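Local coordinates for protein chorismate mutase (Clostridium thermocellum, PDB 1XHO) that probably catalyses the rearrangement of chorismate to prephenate, as a trimeric chorismate mutase of the AroH-like type I family, at residues E68-L82 against G95-D108. Residues are numbered along the deposited sequence; the frame is centred on the assembly and turned at random.
Sequences EDDIISIIFTVTKDL and GWTSTALMCMNEID
I74 and F76 exchange backbone hydrogen bonds with A100, M102 and M104, joining strands 71-78 and 100-105 in parallel. Close packing gathers around W96. I71 CD1 sits over one face of its six-membered ring, 3.8 Å from the centroid, a CH-pi contact, while I74 CD1 meets W96 CE3 obliquely at 3.7 Å. I74 CB lies 3.7 Å from L101 CD2, and L101 CD2 touches the F76 ring at its edge. C103 SG comes obliquely to F76, 3.8 Å from CD2. L57 and A61 of helix 46-63 pack on W96, so this apolar face belongs to the core between sheet and helices. On the I75 and T77 face, selenium SE of selenomethionine M104 touches I75 CG2.

Polar groups close the ends. With its CG anti to the backbone N (chi1 -163°) and its chain extended, E68 slides past W96 and offers OE2 to S98 N on the syn lone pair (2.7 Å) and to T99 OG1 on the anti one. At the C-terminal ends of the strands, V78 O accepts E106 N and N105 ND2 from opposite faces of its plane, and T77 OG1 donates to E106 OE1 at 2.8 Å. N105 OD1 accepts from D108 N of the second subunit. The K80-D108 salt bridge is the looser, solvent-facing side: NZ meets OD2 at 2.7 Å from above the carboxylate plane.

The parallel pair and intervening helix 89-93 form a beta-alpha-beta unit. K129 of the second subunit bonds T99 OG1, E68 O and I71 O and, with the two donor bonds, would probably stabilise the E68 carboxylate as an anion.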
loop_
_atom_site.group_PDB
_atom_site.type_symbol
_atom_site.label_atom_id
_atom_site.label_comp_id
_atom_site.label_asym_id
_atom_site.label_seq_id
_atom_site.Cartn_x
_atom_site.Cartn_y
_atom_site.Cartn_z
ATOM N N GLU C 68 -2.044 -19.320 5.926
ATOM C CA GLU C 68 -1.522 -18.648 4.713
ATOM C C GLU C 68 -2.467 -18.705 3.494
ATOM O O GLU C 68 -2.506 -17.757 2.703
ATOM C CB GLU C 68 -0.145 -19.189 4.300
ATOM C CG GLU C 68 0.580 -18.224 3.329
ATOM C CD GLU C 68 1.732 -18.837 2.546
ATOM O OE1 GLU C 68 2.018 -20.046 2.686
ATOM O OE2 GLU C 68 2.371 -18.085 1.784
ATOM N N ASP C 69 -3.204 -19.812 3.342
ATOM C CA ASP C 69 -4.263 -19.943 2.303
ATOM C C ASP C 69 -5.270 -18.785 2.286
ATOM O O ASP C 69 -5.842 -18.471 1.244
ATOM C CB ASP C 69 -5.070 -21.239 2.509
ATOM C CG ASP C 69 -4.421 -22.451 1.880
ATOM O OD1 ASP C 69 -3.675 -22.297 0.885
ATOM O OD2 ASP C 69 -4.685 -23.576 2.369
ATOM N N ASP C 70 -5.502 -18.183 3.447
ATOM C CA ASP C 70 -6.518 -17.142 3.603
ATOM C C ASP C 70 -6.000 -15.741 3.264
ATOM O O ASP C 70 -6.797 -14.826 3.040
ATOM C CB ASP C 70 -7.047 -17.151 5.046
ATOM C CG ASP C 70 -7.551 -18.535 5.485
ATOM O OD1 ASP C 70 -8.352 -19.130 4.736
ATOM O OD2 ASP C 70 -7.136 -19.019 6.572
ATOM N N ILE C 71 -4.673 -15.587 3.235
ATOM C CA ILE C 71 -4.019 -14.271 3.134
ATOM C C ILE C 71 -3.798 -13.854 1.671
ATOM O O ILE C 71 -3.187 -14.568 0.889
ATOM C CB ILE C 71 -2.678 -14.249 3.932
ATOM C CG1 ILE C 71 -2.922 -14.703 5.375
ATOM C CG2 ILE C 71 -2.036 -12.854 3.914
ATOM C CD1 ILE C 71 -1.686 -14.699 6.249
ATOM N N ILE C 72 -4.319 -12.686 1.315
ATOM C CA ILE C 72 -4.202 -12.152 -0.040
ATOM C C ILE C 72 -2.876 -11.391 -0.183
ATOM O O ILE C 72 -2.106 -11.613 -1.125
ATOM C CB ILE C 72 -5.395 -11.218 -0.365
ATOM C CG1 ILE C 72 -6.717 -12.001 -0.244
ATOM C CG2 ILE C 72 -5.228 -10.580 -1.761
ATOM C CD1 ILE C 72 -7.955 -11.131 -0.236
ATOM N N SER C 73 -2.607 -10.501 0.768
ATOM C CA SER C 73 -1.405 -9.676 0.713
ATOM C C SER C 73 -0.999 -9.144 2.095
ATOM O O SER C 73 -1.816 -9.086 3.026
ATOM C CB SER C 73 -1.598 -8.533 -0.289
ATOM O OG SER C 73 -2.752 -7.762 0.005
ATOM N N ILE C 74 0.286 -8.806 2.227
ATOM C CA ILE C 74 0.799 -8.191 3.440
ATOM C C ILE C 74 1.696 -7.008 3.108
ATOM O O ILE C 74 2.719 -7.157 2.432
ATOM C CB ILE C 74 1.551 -9.175 4.363
ATOM C CG1 ILE C 74 0.810 -10.521 4.429
ATOM C CG2 ILE C 74 1.715 -8.517 5.748
ATOM C CD1 ILE C 74 1.298 -11.475 5.476
ATOM N N ILE C 75 1.271 -5.833 3.579
ATOM C CA ILE C 75 2.006 -4.590 3.427
ATOM C C ILE C 75 2.603 -4.228 4.782
ATOM O O ILE C 75 1.897 -4.171 5.779
ATOM C CB ILE C 75 1.081 -3.445 2.927
ATOM C CG1 ILE C 75 0.569 -3.760 1.504
ATOM C CG2 ILE C 75 1.820 -2.084 2.960
ATOM C CD1 ILE C 75 -0.444 -2.720 0.955
ATOM N N PHE C 76 3.911 -3.999 4.804
ATOM C CA PHE C 76 4.619 -3.589 6.011
ATOM C C PHE C 76 5.091 -2.143 5.909
ATOM O O PHE C 76 5.504 -1.704 4.842
ATOM C CB PHE C 76 5.846 -4.462 6.215
ATOM C CG PHE C 76 5.550 -5.930 6.311
ATOM C CD1 PHE C 76 5.406 -6.549 7.556
ATOM C CD2 PHE C 76 5.443 -6.703 5.164
ATOM C CE1 PHE C 76 5.160 -7.913 7.650
ATOM C CE2 PHE C 76 5.181 -8.076 5.249
ATOM C CZ PHE C 76 5.048 -8.683 6.497
ATOM N N THR C 77 5.033 -1.414 7.023
ATOM C CA THR C 77 5.739 -0.140 7.153
ATOM C C THR C 77 6.576 -0.132 8.413
ATOM O O THR C 77 6.228 -0.770 9.416
ATOM C CB THR C 77 4.806 1.103 7.181
ATOM O OG1 THR C 77 3.958 1.068 8.344
ATOM C CG2 THR C 77 3.971 1.208 5.884
ATOM N N VAL C 78 7.689 0.586 8.356
ATOM C CA VAL C 78 8.452 0.898 9.544
ATOM C C VAL C 78 8.675 2.400 9.571
ATOM O O VAL C 78 8.710 3.061 8.525
ATOM C CB VAL C 78 9.813 0.151 9.610
ATOM C CG1 VAL C 78 9.603 -1.345 9.543
ATOM C CG2 VAL C 78 10.758 0.614 8.488
ATOM N N THR C 79 8.805 2.933 10.776
ATOM C CA THR C 79 9.160 4.324 10.977
ATOM C C THR C 79 10.625 4.569 10.569
ATOM O O THR C 79 11.437 3.638 10.532
ATOM C CB THR C 79 8.896 4.744 12.451
ATOM O OG1 THR C 79 9.328 3.704 13.338
ATOM C CG2 THR C 79 7.441 4.953 12.667
ATOM N N LYS C 80 10.940 5.818 10.252
ATOM C CA LYS C 80 12.269 6.231 9.739
ATOM C C LYS C 80 13.472 5.709 10.564
ATOM O O LYS C 80 14.543 5.392 10.010
ATOM C CB LYS C 80 12.314 7.760 9.671
ATOM C CG LYS C 80 13.553 8.341 9.034
ATOM C CD LYS C 80 13.270 9.730 8.462
ATOM C CE LYS C 80 12.785 10.716 9.529
ATOM N NZ LYS C 80 12.802 12.122 9.017
ATOM N N ASP C 81 13.282 5.616 11.878
ATOM C CA ASP C 81 14.322 5.126 12.797
ATOM C C ASP C 81 14.621 3.624 12.703
ATOM O O ASP C 81 15.532 3.164 13.346
ATOM C CB ASP C 81 13.974 5.493 14.250
ATOM C CG ASP C 81 12.517 5.206 14.599
ATOM O OD1 ASP C 81 11.923 4.258 14.052
ATOM O OD2 ASP C 81 11.958 5.952 15.414
ATOM N N LEU C 82 13.843 2.867 11.927
ATOM C CA LEU C 82 14.147 1.456 11.665
ATOM C C LEU C 82 14.591 1.239 10.210
ATOM O O LEU C 82 13.839 1.546 9.279
ATOM C CB LEU C 82 12.923 0.576 11.945
ATOM C CG LEU C 82 12.315 0.617 13.348
ATOM C CD1 LEU C 82 11.124 -0.352 13.424
ATOM C CD2 LEU C 82 13.373 0.301 14.423
ATOM N N GLY C 95 7.045 -19.604 7.247
ATOM C CA GLY C 95 6.577 -20.430 6.154
ATOM C C GLY C 95 5.577 -19.792 5.218
ATOM O O GLY C 95 4.960 -20.497 4.420
ATOM N N TRP C 96 5.404 -18.470 5.296
ATOM C CA TRP C 96 4.510 -17.780 4.361
ATOM C C TRP C 96 5.316 -17.360 3.125
ATOM O O TRP C 96 5.636 -16.187 2.923
ATOM C CB TRP C 96 3.785 -16.592 5.015
ATOM C CG TRP C 96 2.905 -16.954 6.197
ATOM C CD1 TRP C 96 2.554 -18.210 6.615
ATOM C CD2 TRP C 96 2.242 -16.041 7.086
ATOM N NE1 TRP C 96 1.739 -18.132 7.717
ATOM C CE2 TRP C 96 1.527 -16.813 8.023
ATOM C CE3 TRP C 96 2.197 -14.643 7.187
ATOM C CZ2 TRP C 96 0.776 -16.237 9.049
ATOM C CZ3 TRP C 96 1.438 -14.072 8.205
ATOM C CH2 TRP C 96 0.742 -14.865 9.120
ATOM N N THR C 97 5.635 -18.359 2.309
ATOM C CA THR C 97 6.509 -18.203 1.166
ATOM C C THR C 97 5.716 -18.116 -0.141
ATOM O O THR C 97 6.315 -17.987 -1.202
ATOM C CB THR C 97 7.542 -19.357 1.118
ATOM O OG1 THR C 97 6.871 -20.623 1.223
ATOM C CG2 THR C 97 8.533 -19.228 2.283
ATOM N N SER C 98 4.379 -18.154 -0.053
ATOM C CA SER C 98 3.509 -18.064 -1.231
ATOM C C SER C 98 2.623 -16.810 -1.221
ATOM O O SER C 98 1.630 -16.747 -1.945
ATOM C CB SER C 98 2.614 -19.312 -1.339
ATOM O OG SER C 98 3.380 -20.514 -1.312
ATOM N N THR C 99 2.998 -15.810 -0.425
ATOM C CA THR C 99 2.155 -14.631 -0.218
ATOM C C THR C 99 2.856 -13.361 -0.701
ATOM O O THR C 99 4.032 -13.177 -0.488
ATOM C CB THR C 99 1.722 -14.515 1.285
ATOM O OG1 THR C 99 0.933 -15.657 1.634
ATOM C CG2 THR C 99 0.891 -13.283 1.539
ATOM N N ALA C 100 2.098 -12.503 -1.375
ATOM C CA ALA C 100 2.577 -11.219 -1.857
ATOM C C ALA C 100 2.822 -10.289 -0.672
ATOM O O ALA C 100 1.901 -10.008 0.125
ATOM C CB ALA C 100 1.555 -10.594 -2.834
ATOM N N LEU C 101 4.071 -9.840 -0.563
ATOM C CA LEU C 101 4.536 -8.964 0.506
ATOM C C LEU C 101 5.034 -7.656 -0.098
ATOM O O LEU C 101 5.415 -7.618 -1.265
ATOM C CB LEU C 101 5.672 -9.635 1.275
ATOM C CG LEU C 101 5.416 -11.071 1.770
ATOM C CD1 LEU C 101 6.664 -11.684 2.375
ATOM C CD2 LEU C 101 4.309 -11.112 2.779
HETATM N N MSE C 102 5.042 -6.593 0.700
HETATM C CA MSE C 102 5.563 -5.293 0.272
HETATM C C MSE C 102 5.906 -4.464 1.508
HETATM O O MSE C 102 5.159 -4.475 2.503
HETATM C CB MSE C 102 4.536 -4.569 -0.621
HETATM C CG MSE C 102 5.008 -3.216 -1.188
HETATM SE SE MSE C 102 4.218 -2.701 -2.955
HETATM C CE MSE C 102 5.447 -3.850 -3.978
ATOM N N CYS C 103 7.041 -3.761 1.452
ATOM C CA CYS C 103 7.536 -2.982 2.582
ATOM C C CYS C 103 7.877 -1.557 2.179
ATOM O O CYS C 103 8.582 -1.340 1.185
ATOM C CB CYS C 103 8.784 -3.622 3.172
ATOM S SG CYS C 103 8.612 -5.330 3.605
HETATM N N MSE C 104 7.372 -0.601 2.965
HETATM C CA MSE C 104 7.625 0.818 2.775
HETATM C C MSE C 104 8.018 1.403 4.113
HETATM O O MSE C 104 8.037 0.711 5.122
HETATM C CB MSE C 104 6.369 1.552 2.276
HETATM C CG MSE C 104 5.794 1.057 0.943
HETATM SE SE MSE C 104 4.724 -0.590 1.088
HETATM C CE MSE C 104 3.362 -0.037 -0.195
ATOM N N ASN C 105 8.327 2.689 4.118
ATOM C CA ASN C 105 8.437 3.420 5.361
ATOM C C ASN C 105 7.111 4.081 5.659
ATOM O O ASN C 105 6.326 4.400 4.747
ATOM C CB ASN C 105 9.547 4.475 5.305
ATOM C CG ASN C 105 10.941 3.870 5.393
ATOM O OD1 ASN C 105 11.681 3.872 4.414
ATOM N ND2 ASN C 105 11.316 3.383 6.579
ATOM N N GLU C 106 6.860 4.275 6.947
ATOM C CA GLU C 106 5.682 4.981 7.411
ATOM C C GLU C 106 5.805 6.450 6.997
ATOM O O GLU C 106 6.906 6.965 6.821
ATOM C CB GLU C 106 5.576 4.855 8.954
ATOM C CG GLU C 106 4.354 5.544 9.617
ATOM C CD GLU C 106 3.029 4.827 9.367
ATOM O OE1 GLU C 106 3.016 3.715 8.777
ATOM O OE2 GLU C 106 1.986 5.380 9.759
ATOM N N ILE C 107 4.671 7.109 6.820
ATOM C CA ILE C 107 4.639 8.558 6.668
ATOM C C ILE C 107 5.560 9.215 7.711
ATOM O O ILE C 107 5.539 8.854 8.896
ATOM C CB ILE C 107 3.195 9.102 6.777
ATOM C CG1 ILE C 107 3.141 10.610 6.474
ATOM C CG2 ILE C 107 2.566 8.749 8.150
ATOM C CD1 ILE C 107 1.688 11.174 6.423
ATOM N N ASP C 108 6.386 10.154 7.253
ATOM C CA ASP C 108 7.285 10.901 8.136
ATOM C C ASP C 108 6.525 12.054 8.821
ATOM O O ASP C 108 6.138 13.038 8.183
ATOM C CB ASP C 108 8.517 11.413 7.350
ATOM C CG ASP C 108 9.492 12.235 8.221
ATOM O OD1 ASP C 108 9.248 12.402 9.437
ATOM O OD2 ASP C 108 10.505 12.720 7.676
HETATM O O HOH W 1 13.927 2.672 6.918
#